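Local atomic coordinates of ATP-dependent helicase FUN30 (Saccharomyces cerevisiae S288c, PDB entry 5GN1), a protein that uses ATP hydrolysis to remodel nucleosomes, promoting DNA end resection at double-strand breaks and supporting heterochromatin organization. Residues K192-I197 with E203-F208; D188-L193 with I277-S282. All coordinates share one frame; numbering follows the deposited sequence.

Interaction 1. Residues K192-I197 with E203-F208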
loop_
_atom_site.group_PDB
_atom_site.type_symbol
_atom_site.label_atom_id
_atom_site.label_comp_id
_atom_site.label_asym_id
_atom_site.label_seq_id
_atom_site.Cartn_x
_atom_site.Cartn_y
_atom_site.Cartn_z
ATOM N N LYS A 192 11.173 11.830 -6.052
ATOM C CA LYS A 192 11.911 13.041 -5.706
ATOM C C LYS A 192 12.742 12.835 -4.442
ATOM O O LYS A 192 13.946 13.127 -4.416
ATOM C CB LYS A 192 10.930 14.202 -5.538
ATOM C CG LYS A 192 11.568 15.495 -5.080
ATOM C CD LYS A 192 10.575 16.641 -5.055
ATOM C CE LYS A 192 11.227 17.911 -4.509
ATOM N NZ LYS A 192 10.284 19.061 -4.550
ATOM N N LEU A 193 12.127 12.281 -3.397
ATOM C CA LEU A 193 12.850 12.067 -2.149
ATOM C C LEU A 193 13.987 11.059 -2.313
ATOM O O LEU A 193 15.079 11.257 -1.762
ATOM C CB LEU A 193 11.881 11.616 -1.065
ATOM C CG LEU A 193 12.472 11.582 0.341
ATOM C CD1 LEU A 193 13.145 12.916 0.687
ATOM C CD2 LEU A 193 11.408 11.232 1.361
ATOM N N LEU A 194 13.758 9.976 -3.068
ATOM C CA LEU A 194 14.807 8.978 -3.267
ATOM C C LEU A 194 16.004 9.561 -4.021
ATOM O O LEU A 194 17.158 9.226 -3.722
ATOM C CB LEU A 194 14.246 7.762 -4.007
ATOM C CG LEU A 194 13.270 6.883 -3.207
ATOM C CD1 LEU A 194 12.838 5.708 -4.043
ATOM C CD2 LEU A 194 13.877 6.422 -1.888
ATOM N N LYS A 195 15.752 10.426 -5.009
ATOM C CA LYS A 195 16.858 11.052 -5.726
ATOM C C LYS A 195 17.721 11.897 -4.790
ATOM O O LYS A 195 18.955 11.843 -4.849
ATOM C CB LYS A 195 16.336 11.895 -6.891
ATOM C CG LYS A 195 17.475 12.333 -7.812
ATOM C CD LYS A 195 17.134 13.514 -8.694
ATOM C CE LYS A 195 18.414 14.216 -9.168
ATOM N NZ LYS A 195 19.165 14.866 -8.046
ATOM N N THR A 196 17.093 12.673 -3.910
ATOM C CA THR A 196 17.853 13.429 -2.921
ATOM C C THR A 196 18.704 12.509 -2.049
ATOM O O THR A 196 19.904 12.739 -1.878
ATOM C CB THR A 196 16.904 14.252 -2.052
ATOM O OG1 THR A 196 16.219 15.207 -2.871
ATOM C CG2 THR A 196 17.684 14.969 -0.971
ATOM N N ILE A 197 18.095 11.458 -1.487
ATOM C CA ILE A 197 18.792 10.598 -0.529
ATOM C C ILE A 197 19.915 9.834 -1.211
ATOM O O ILE A 197 21.042 9.743 -0.698
ATOM C CB ILE A 197 17.793 9.621 0.129
ATOM C CG1 ILE A 197 16.804 10.356 1.030
ATOM C CG2 ILE A 197 18.526 8.501 0.891
ATOM C CD1 ILE A 197 15.649 9.464 1.469
ATOM N N GLU A 203 23.210 8.247 0.444
ATOM C CA GLU A 203 22.841 7.551 1.664
ATOM C C GLU A 203 21.880 6.400 1.354
ATOM O O GLU A 203 21.421 6.229 0.223
ATOM C CB GLU A 203 22.229 8.539 2.677
ATOM C CG GLU A 203 23.274 9.496 3.312
ATOM C CD GLU A 203 22.655 10.613 4.167
ATOM O OE1 GLU A 203 21.416 10.805 4.114
ATOM O OE2 GLU A 203 23.407 11.292 4.913
ATOM N N LYS A 204 21.599 5.600 2.380
ATOM C CA LYS A 204 20.662 4.494 2.312
ATOM C C LYS A 204 19.355 4.875 3.003
ATOM O O LYS A 204 19.293 5.837 3.774
ATOM C CB LYS A 204 21.261 3.247 2.949
ATOM C CG LYS A 204 22.543 2.780 2.266
ATOM C CD LYS A 204 22.720 1.294 2.472
ATOM C CE LYS A 204 23.924 0.765 1.702
ATOM N NZ LYS A 204 23.861 -0.719 1.520
ATOM N N VAL A 205 18.305 4.107 2.722
ATOM C CA VAL A 205 16.967 4.461 3.185
ATOM C C VAL A 205 16.164 3.188 3.436
ATOM O O VAL A 205 16.283 2.205 2.699
ATOM C CB VAL A 205 16.256 5.401 2.178
ATOM C CG1 VAL A 205 16.117 4.750 0.788
ATOM C CG2 VAL A 205 14.896 5.860 2.725
ATOM N N LEU A 206 15.347 3.217 4.496
ATOM C CA LEU A 206 14.320 2.205 4.752
ATOM C C LEU A 206 12.960 2.745 4.323
ATOM O O LEU A 206 12.610 3.878 4.662
ATOM C CB LEU A 206 14.255 1.835 6.232
ATOM C CG LEU A 206 15.590 1.583 6.934
ATOM C CD1 LEU A 206 15.363 1.250 8.407
ATOM C CD2 LEU A 206 16.337 0.477 6.197
ATOM N N ILE A 207 12.195 1.938 3.590
ATOM C CA ILE A 207 10.824 2.294 3.209
ATOM C C ILE A 207 9.873 1.309 3.883
ATOM O O ILE A 207 10.008 0.092 3.703
ATOM C CB ILE A 207 10.624 2.293 1.688
ATOM C CG1 ILE A 207 11.710 3.133 1.017
ATOM C CG2 ILE A 207 9.227 2.861 1.341
ATOM C CD1 ILE A 207 11.626 3.166 -0.501
ATOM N N PHE A 208 8.918 1.831 4.661
ATOM C CA PHE A 208 7.948 1.015 5.388
ATOM C C PHE A 208 6.542 1.200 4.827
ATOM O O PHE A 208 6.139 2.325 4.512
ATOM C CB PHE A 208 7.918 1.390 6.873
ATOM C CG PHE A 208 9.124 0.966 7.625
ATOM C CD1 PHE A 208 9.222 -0.318 8.121
ATOM C CD2 PHE A 208 10.162 1.863 7.855
ATOM C CE1 PHE A 208 10.353 -0.718 8.828
ATOM C CE2 PHE A 208 11.286 1.480 8.567
ATOM C CZ PHE A 208 11.383 0.189 9.055
#
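L194 and I197, three residues, about one helical turn, apart, send their side chains from helix 185-200 onto V205 and I207 of strand 205-209. The pair is a helix-to-strand (α/β) unit of the C-terminal RecA-like lobe of a SNF2-family ATPase, where a helix packs on the parallel sheet and a short loop leads from it into a central strand; the segment axes come no closer than 10.8 Å and their directions differ by 159°, close to antiparallel. The apolar centre is made of branch tips. CD2 of L194 sits 3.9 Å from CG1 of V205, and the same methyl lies 4.2 Å from CD1 of I207, so one leucine branch spans two alternate strand residues whose CB atoms both point at the helix. L194 crosses each of them at about a right angle. V205 splits its two methyls between the helix residues: while CG1 meets L194, CG2 lies 3.9 Å from CD1 of I197. The chi1 of -68° sets CG1 of I197 anti to the carbonyl carbon and leaves CG2 anti to the backbone N, which brings CG2 over the start of the second segment, 3.7 Å from the carbonyl O of E203.

Farther out, the contact becomes polar. The E203 carboxylate is bonded by N275 through OE1, and K204, whose CB turns away from the helix, places NZ among the carbonyl oxygens of F248, D251 and I254. The connection closes with E203 N donating to I197 O at 2.9 Å, nearly straight at 166°, the donor tilted from the carbonyl plane.

Interaction 2. Residues D188-L193 with I277-S282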
loop_
_atom_site.group_PDB
_atom_site.type_symbol
_atom_site.label_atom_id
_atom_site.label_comp_id
_atom_site.label_asym_id
_atom_site.label_seq_id
_atom_site.Cartn_x
_atom_site.Cartn_y
_atom_site.Cartn_z
ATOM N N ASP A 188 5.325 9.840 -7.351
ATOM C CA ASP A 188 5.945 11.108 -7.730
ATOM C C ASP A 188 6.748 11.688 -6.572
ATOM O O ASP A 188 7.919 12.063 -6.730
ATOM C CB ASP A 188 4.877 12.110 -8.187
ATOM C CG ASP A 188 4.295 11.768 -9.557
ATOM O OD1 ASP A 188 4.990 11.112 -10.365
ATOM O OD2 ASP A 188 3.144 12.176 -9.830
ATOM N N ALA A 189 6.131 11.756 -5.392
ATOM C CA ALA A 189 6.837 12.258 -4.220
ATOM C C ALA A 189 8.012 11.359 -3.849
ATOM O O ALA A 189 9.092 11.851 -3.505
ATOM C CB ALA A 189 5.867 12.392 -3.046
ATOM N N LEU A 190 7.821 10.036 -3.901
ATOM C CA LEU A 190 8.877 9.111 -3.488
ATOM C C LEU A 190 10.104 9.234 -4.386
ATOM O O LEU A 190 11.244 9.149 -3.918
ATOM C CB LEU A 190 8.342 7.677 -3.515
ATOM C CG LEU A 190 9.368 6.584 -3.223
ATOM C CD1 LEU A 190 9.763 6.617 -1.748
ATOM C CD2 LEU A 190 8.800 5.207 -3.599
ATOM N N LYS A 191 9.874 9.410 -5.687
ATOM C CA LYS A 191 10.957 9.486 -6.660
ATOM C C LYS A 191 11.812 10.722 -6.420
ATOM O O LYS A 191 13.049 10.665 -6.507
ATOM C CB LYS A 191 10.330 9.458 -8.058
ATOM C CG LYS A 191 11.134 9.921 -9.224
ATOM C CD LYS A 191 10.182 10.015 -10.426
ATOM C CE LYS A 191 10.847 10.638 -11.640
ATOM N NZ LYS A 191 11.916 9.761 -12.197
ATOM N N LYS A 192 11.173 11.830 -6.052
ATOM C CA LYS A 192 11.911 13.041 -5.706
ATOM C C LYS A 192 12.742 12.835 -4.442
ATOM O O LYS A 192 13.946 13.127 -4.416
ATOM C CB LYS A 192 10.930 14.202 -5.538
ATOM C CG LYS A 192 11.568 15.495 -5.080
ATOM C CD LYS A 192 10.575 16.641 -5.055
ATOM C CE LYS A 192 11.227 17.911 -4.509
ATOM N NZ LYS A 192 10.284 19.061 -4.550
ATOM N N LEU A 193 12.127 12.281 -3.397
ATOM C CA LEU A 193 12.850 12.067 -2.149
ATOM C C LEU A 193 13.987 11.059 -2.313
ATOM O O LEU A 193 15.079 11.257 -1.762
ATOM C CB LEU A 193 11.881 11.616 -1.065
ATOM C CG LEU A 193 12.472 11.582 0.341
ATOM C CD1 LEU A 193 13.145 12.916 0.687
ATOM C CD2 LEU A 193 11.408 11.232 1.361
ATOM N N ILE A 277 11.460 6.348 5.195
ATOM C CA ILE A 277 10.276 6.839 4.515
ATOM C C ILE A 277 9.111 5.978 4.959
ATOM O O ILE A 277 9.138 4.752 4.785
ATOM C CB ILE A 277 10.431 6.806 2.990
ATOM C CG1 ILE A 277 11.630 7.660 2.567
ATOM C CG2 ILE A 277 9.154 7.295 2.323
ATOM C CD1 ILE A 277 11.865 7.643 1.092
ATOM N N ILE A 278 8.105 6.616 5.555
ATOM C CA ILE A 278 6.869 5.949 5.954
ATOM C C ILE A 278 5.924 6.142 4.777
ATOM O O ILE A 278 5.419 7.247 4.555
ATOM C CB ILE A 278 6.297 6.540 7.246
ATOM C CG1 ILE A 278 7.340 6.518 8.358
ATOM C CG2 ILE A 278 5.054 5.767 7.694
ATOM C CD1 ILE A 278 7.709 5.140 8.785
ATOM N N PHE A 279 5.738 5.089 3.971
ATOM C CA PHE A 279 4.951 5.274 2.756
ATOM C C PHE A 279 3.491 5.532 3.095
ATOM O O PHE A 279 2.809 6.283 2.385
ATOM C CB PHE A 279 5.096 4.068 1.838
ATOM C CG PHE A 279 4.592 4.298 0.438
ATOM C CD1 PHE A 279 5.412 4.877 -0.525
ATOM C CD2 PHE A 279 3.304 3.920 0.076
ATOM C CE1 PHE A 279 4.950 5.093 -1.818
ATOM C CE2 PHE A 279 2.840 4.115 -1.222
ATOM C CZ PHE A 279 3.667 4.701 -2.168
ATOM N N ASP A 280 3.012 4.961 4.194
ATOM C CA ASP A 280 1.634 5.151 4.626
ATOM C C ASP A 280 1.621 4.993 6.135
ATOM O O ASP A 280 2.223 4.056 6.668
ATOM C CB ASP A 280 0.687 4.148 3.941
ATOM C CG ASP A 280 1.208 2.710 4.004
ATOM O OD1 ASP A 280 0.966 2.039 5.033
ATOM O OD2 ASP A 280 1.878 2.267 3.030
ATOM N N GLN A 281 0.985 5.928 6.823
ATOM C CA GLN A 281 1.166 5.927 8.260
ATOM C C GLN A 281 0.229 4.928 8.928
ATOM O O GLN A 281 -0.773 4.491 8.362
ATOM C CB GLN A 281 0.954 7.328 8.829
ATOM C CG GLN A 281 -0.463 7.824 8.716
ATOM C CD GLN A 281 -0.567 9.320 8.952
ATOM O OE1 GLN A 281 -1.259 10.027 8.205
ATOM N NE2 GLN A 281 0.125 9.814 9.980
ATOM N N SER A 282 0.594 4.548 10.141
ATOM C CA SER A 282 -0.243 3.729 10.991
ATOM C C SER A 282 -1.139 4.614 11.852
ATOM O O SER A 282 -0.781 5.745 12.198
ATOM C CB SER A 282 0.620 2.835 11.883
ATOM O OG SER A 282 -0.174 2.131 12.819
#
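I277 meets L190 and L193 through its terminal methyl, and no hydrogen bond crosses between the two segments. The contacts are of two kinds, aliphatic and aliphatic-aromatic. In the aliphatic group, CD1 of I277 lies 3.6 Å from CD2 of L193, the two side chains reaching toward each other tip to tip. The same CD1 is 3.7 Å from CD1 of L190, which approaches obliquely and also comes within 4.2 Å of CG2 of I277. The isoleucine end is therefore held between branches from successive helical turns. Both leucines have CG anti to the backbone N (chi1 175° for L190), a setting that carries their branches from the helix toward the sheet.

The aromatic contact belongs to the other branch of L190: its CD2 stands 4.2 Å from CE1 of F279, at an oblique position relative to the ring. L190 thus divides its methyls between the last part of the strand and the turn that follows it. The F279 ring reaches back toward the helix although its CB does not point there, and D280 OD2 lies in plane at the ring edge.

Polar bonds hold the loop that follows the strand. D280 is held through OD2 by S209 OG and through OD1 by L210 N, while K186 NZ bonds F279 O. Within this RecA-like lobe, the contact joins helix 185-200 to the C-terminal end of strand 275-278. Helix 212-224 supplies L218 against both L190 and F279, and V214 against F279; on strand 304-311, T307 touches L193 and L309 touches F279.

Interactions 1 and 2 are two parts of one helix-on-sheet layer, with centres about 9 Å apart. Both start from helix 185-200 and share K192 and L193; their target strands, 205-209 and 275-278, are parallel neighbours. Between those strands, L206 O and I277 N are 2.8 Å apart, as are F208 O and F279 N, both probable hydrogen bonds. The apolar surfaces also merge: V205 CG2 lies 3.7 Å from I277 CG1, and L194 CD2 is 3.8 Å from I277 CD1. The helix therefore packs continuously across two central strands of the C-terminal RecA-like lobe, one of the two lobes that work together in SNF2 ATPases.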